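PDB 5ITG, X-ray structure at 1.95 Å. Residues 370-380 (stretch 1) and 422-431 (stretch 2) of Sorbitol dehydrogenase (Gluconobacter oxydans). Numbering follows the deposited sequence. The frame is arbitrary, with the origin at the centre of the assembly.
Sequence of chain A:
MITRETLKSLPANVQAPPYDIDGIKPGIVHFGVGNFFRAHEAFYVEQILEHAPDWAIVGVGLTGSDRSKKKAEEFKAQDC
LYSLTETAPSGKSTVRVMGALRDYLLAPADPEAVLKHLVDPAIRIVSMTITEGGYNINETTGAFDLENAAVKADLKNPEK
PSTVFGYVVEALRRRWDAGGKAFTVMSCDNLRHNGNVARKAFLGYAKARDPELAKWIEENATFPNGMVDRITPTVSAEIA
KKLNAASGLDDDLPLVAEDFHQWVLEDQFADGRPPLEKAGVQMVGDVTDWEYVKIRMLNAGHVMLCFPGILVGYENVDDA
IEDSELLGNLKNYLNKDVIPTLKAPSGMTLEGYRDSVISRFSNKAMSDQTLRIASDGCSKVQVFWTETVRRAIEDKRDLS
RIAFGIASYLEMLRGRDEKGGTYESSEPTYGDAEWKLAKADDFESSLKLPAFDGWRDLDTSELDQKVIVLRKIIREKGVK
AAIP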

# COMPACT_ATOMS: atom_id res chain seq x y z
N THR A 370 6.17 12.57 -11.69
CA THR A 370 7.37 11.79 -11.93
C THR A 370 8.42 12.07 -10.86
O THR A 370 9.06 11.15 -10.36
N LEU A 371 8.59 13.33 -10.50
CA LEU A 371 9.58 13.68 -9.48
C LEU A 371 9.24 13.02 -8.15
O LEU A 371 10.13 12.65 -7.38
N ARG A 372 7.95 12.86 -7.87
CA ARG A 372 7.53 12.24 -6.62
C ARG A 372 7.90 10.76 -6.62
O ARG A 372 8.35 10.21 -5.61
N ILE A 373 7.72 10.12 -7.77
CA ILE A 373 8.05 8.70 -7.91
C ILE A 373 9.56 8.52 -7.74
O ILE A 373 10.02 7.51 -7.21
N ALA A 374 10.32 9.52 -8.18
CA ALA A 374 11.77 9.47 -8.10
C ALA A 374 12.34 9.83 -6.72
O ALA A 374 13.54 9.65 -6.48
N SER A 375 11.50 10.32 -5.82
CA SER A 375 11.96 10.69 -4.48
C SER A 375 12.48 9.47 -3.73
O SER A 375 11.85 8.41 -3.73
N ASP A 376 13.64 9.63 -3.08
CA ASP A 376 14.28 8.54 -2.34
C ASP A 376 14.64 7.47 -3.37
O ASP A 376 14.59 6.27 -3.08
N GLY A 377 15.01 7.92 -4.56
CA GLY A 377 15.38 7.02 -5.64
C GLY A 377 16.43 5.99 -5.25
O GLY A 377 16.45 4.88 -5.79
N CYS A 378 17.29 6.34 -4.30
CA CYS A 378 18.33 5.43 -3.85
C CYS A 378 17.74 4.18 -3.21
O CYS A 378 18.11 3.05 -3.55
N SER A 379 16.83 4.39 -2.26
CA SER A 379 16.19 3.28 -1.56
C SER A 379 15.32 2.48 -2.52
O SER A 379 15.18 1.26 -2.38
N LYS A 380 14.73 3.16 -3.49
CA LYS A 380 13.87 2.48 -4.46
C LYS A 380 14.69 1.60 -5.38
O LYS A 380 14.30 0.47 -5.67
N THR A 422 14.90 23.10 -14.75
CA THR A 422 15.77 22.55 -13.73
C THR A 422 14.88 22.04 -12.62
O THR A 422 13.72 22.43 -12.52
N TYR A 423 15.42 21.15 -11.79
CA TYR A 423 14.64 20.58 -10.70
C TYR A 423 15.58 20.01 -9.66
O TYR A 423 16.78 19.88 -9.90
N GLU A 424 15.04 19.67 -8.50
CA GLU A 424 15.85 19.10 -7.44
C GLU A 424 15.12 17.89 -6.89
O GLU A 424 14.09 18.03 -6.24
N SER A 425 15.65 16.69 -7.16
CA SER A 425 15.00 15.50 -6.65
C SER A 425 15.35 15.31 -5.19
O SER A 425 16.36 15.82 -4.71
N SER A 426 14.52 14.56 -4.48
CA SER A 426 14.73 14.30 -3.06
C SER A 426 15.40 12.94 -2.82
O SER A 426 14.98 11.92 -3.35
N GLU A 427 16.46 12.96 -2.01
CA GLU A 427 17.19 11.75 -1.65
C GLU A 427 17.58 11.92 -0.18
O GLU A 427 18.69 12.35 0.14
N PRO A 428 16.65 11.60 0.73
CA PRO A 428 16.87 11.72 2.17
C PRO A 428 18.15 11.08 2.71
O PRO A 428 18.80 11.64 3.59
N THR A 429 18.52 9.92 2.17
CA THR A 429 19.71 9.21 2.64
C THR A 429 21.02 9.79 2.12
O THR A 429 22.10 9.38 2.57
N TYR A 430 20.95 10.72 1.19
CA TYR A 430 22.15 11.33 0.63
C TYR A 430 22.59 12.55 1.44
O TYR A 430 21.76 13.32 1.92
N GLY A 431 23.90 12.69 1.59
CA GLY A 431 24.46 13.82 2.31
C GLY A 431 25.27 14.65 1.33
O GLY A 431 25.07 14.53 0.12

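Two direct hydrogen bonds fix the register of the stretches. Asp376 N donates to Ser426 O at 2.7 Å with an N-H...acceptor angle of 170°, and Cys378 N donates to Glu427 OE1 at 2.9 Å and 165°. The first is purely backbone, and Ser426 O also lies 3.5 Å from Ser375 CA in a CA-H...O contact (136° at the hydrogen). The second brings a carboxylate to the start of the helix that begins at Gly377, where amide hydrogens lack partners within the helix. The CA-to-CB bond of Glu427 points sideways, but chi1 and chi2 both in m (-69° and -80°) carry its end nearer to stretch 1. Gly377 N is also only 3.1 Å from Glu427 OE1, yet the angle is too poor for a hydrogen bond. A CB at Gly377 would fall 2.8 Å from Glu427 OE2, a clash, so the carboxylate occupies space left by the absent side chain.

At Asp376, the N-cap residue, the CA-to-CB bond points away overall, with chi1 t (-165°), although CB itself still touches stretch 2. Asp376 OD1 accepts from Ser379 OG at 2.7 Å, with Ser379 chi1 in m, and lies 4.2 Å from Glu427 OE1, a close approach of like charges. Water 3 bridges the two acids, donating to Asp376 OD1 at 3.0 Å and to Glu427 OE1 at 2.6 Å, while its oxygen accepts from Thr429 N at 3.1 Å. Water 2 donates to Ala374 O (3.0 Å) and to Glu427 OE2 (2.7 Å) and accepts from Ser425 OG (3.1 Å), the serine being in the p rotamer. Farther along, water 1 donates to Leu371 O at 2.8 Å and accepts from Ser426 N at 2.9 Å, joining the backbones where they do not bond directly.

Apolar packing flanks this polar centre. Leu371 (chi1 m, chi2 t) and Tyr423 (chi1 p) both point toward the opposing stretch; Leu371 CD2 meets Tyr423 CD1 at 3.9 Å, obliquely to the ring, and reaches Ser425 CB at 4.4 Å. Beyond the carboxylate, Cys378 also points toward stretch 2, with chi1 t. Cys378 CB lies 3.5 Å from Tyr430 CE1, while Cys378 SG sits 4.9 Å from the centroid of the Tyr430 ring, 70° off the normal. Tyr430 starts sideways, but chi1 m brings its ring end nearer. Thr429 points toward stretch 1 with chi1 p, placing OG1 4.0 Å from Cys378 CB and CG2 4.1 Å from Ser379 OG. Pro428 CD lies 3.9 Å from Asp376 CA. Together the contacts bury 480 Å², summed over both stretches.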

# COMPACT_ATOMS: atom_id res chain seq x y z
CB THR A 370 7.96 12.12 -13.30
OG1 THR A 370 8.14 13.53 -13.42
CG2 THR A 370 7.03 11.63 -14.41
CB LEU A 371 9.67 15.20 -9.31
CG LEU A 371 10.62 15.89 -10.30
CD1 LEU A 371 10.60 17.40 -10.10
CD2 LEU A 371 12.04 15.35 -10.09
CB ARG A 372 6.02 12.39 -6.43
CG ARG A 372 5.62 12.70 -4.99
CD ARG A 372 4.12 12.55 -4.78
NE ARG A 372 3.70 11.16 -4.93
CZ ARG A 372 4.15 10.16 -4.19
NH1 ARG A 372 5.05 10.39 -3.23
NH2 ARG A 372 3.72 8.92 -4.40
CB ILE A 373 7.63 8.17 -9.30
CG1 ILE A 373 6.10 8.26 -9.45
CG2 ILE A 373 8.10 6.73 -9.49
CD1 ILE A 373 5.33 7.50 -8.38
CB ALA A 374 12.38 10.39 -9.16
CB SER A 375 10.84 11.38 -3.68
OG SER A 375 9.75 10.51 -3.41
CB ASP A 376 13.33 7.97 -1.28
CG ASP A 376 14.05 7.10 -0.25
OD1 ASP A 376 15.31 7.08 -0.25
OD2 ASP A 376 13.37 6.45 0.56
CB CYS A 378 19.26 6.12 -2.85
SG CYS A 378 20.50 5.01 -2.14
CB SER A 379 15.31 3.81 -0.42
OG SER A 379 16.06 4.59 0.49
CB LYS A 380 13.04 3.51 -5.23
CG LYS A 380 11.91 4.09 -4.38
CD LYS A 380 11.14 5.22 -5.05
CE LYS A 380 10.03 5.70 -4.11
NZ LYS A 380 9.43 6.99 -4.55
CB THR A 422 16.74 23.60 -13.17
OG1 THR A 422 16.00 24.67 -12.57
CG2 THR A 422 17.61 24.15 -14.28
CB TYR A 423 13.72 19.48 -11.25
CG TYR A 423 14.47 18.37 -11.96
CD1 TYR A 423 15.12 17.36 -11.24
CD2 TYR A 423 14.60 18.37 -13.34
CE1 TYR A 423 15.87 16.38 -11.88
CE2 TYR A 423 15.35 17.39 -14.00
CZ TYR A 423 15.98 16.40 -13.26
OH TYR A 423 16.74 15.46 -13.90
CB GLU A 424 16.06 20.12 -6.32
CG GLU A 424 17.51 20.26 -5.90
CD GLU A 424 18.40 20.71 -7.05
OE1 GLU A 424 18.10 21.77 -7.64
OE2 GLU A 424 19.39 20.01 -7.36
CB SER A 425 15.42 14.26 -7.45
OG SER A 425 16.79 13.98 -7.29
CB SER A 426 13.39 14.36 -2.32
OG SER A 426 13.50 13.84 -1.01
CB GLU A 427 18.44 11.58 -2.51
CG GLU A 427 18.15 11.26 -3.98
CD GLU A 427 17.80 9.80 -4.21
OE1 GLU A 427 17.58 9.06 -3.23
OE2 GLU A 427 17.76 9.39 -5.39
CB PRO A 428 15.62 11.07 2.75
CG PRO A 428 14.57 11.40 1.74
CD PRO A 428 15.29 11.11 0.44
CB THR A 429 19.66 7.72 2.24
OG1 THR A 429 19.71 7.60 0.81
CG2 THR A 429 18.38 7.08 2.76
CB TYR A 430 21.92 11.77 -0.82
CG TYR A 430 21.93 10.65 -1.84
CD1 TYR A 430 22.01 9.31 -1.45
CD2 TYR A 430 21.85 10.93 -3.20
CE1 TYR A 430 22.00 8.28 -2.39
CE2 TYR A 430 21.84 9.91 -4.15
CZ TYR A 430 21.92 8.59 -3.74
OH TYR A 430 21.88 7.58 -4.68
O HOH W 1 12.00 13.97 -5.84
O HOH W 2 16.21 10.94 -6.93
O HOH W 3 17.79 8.82 -0.60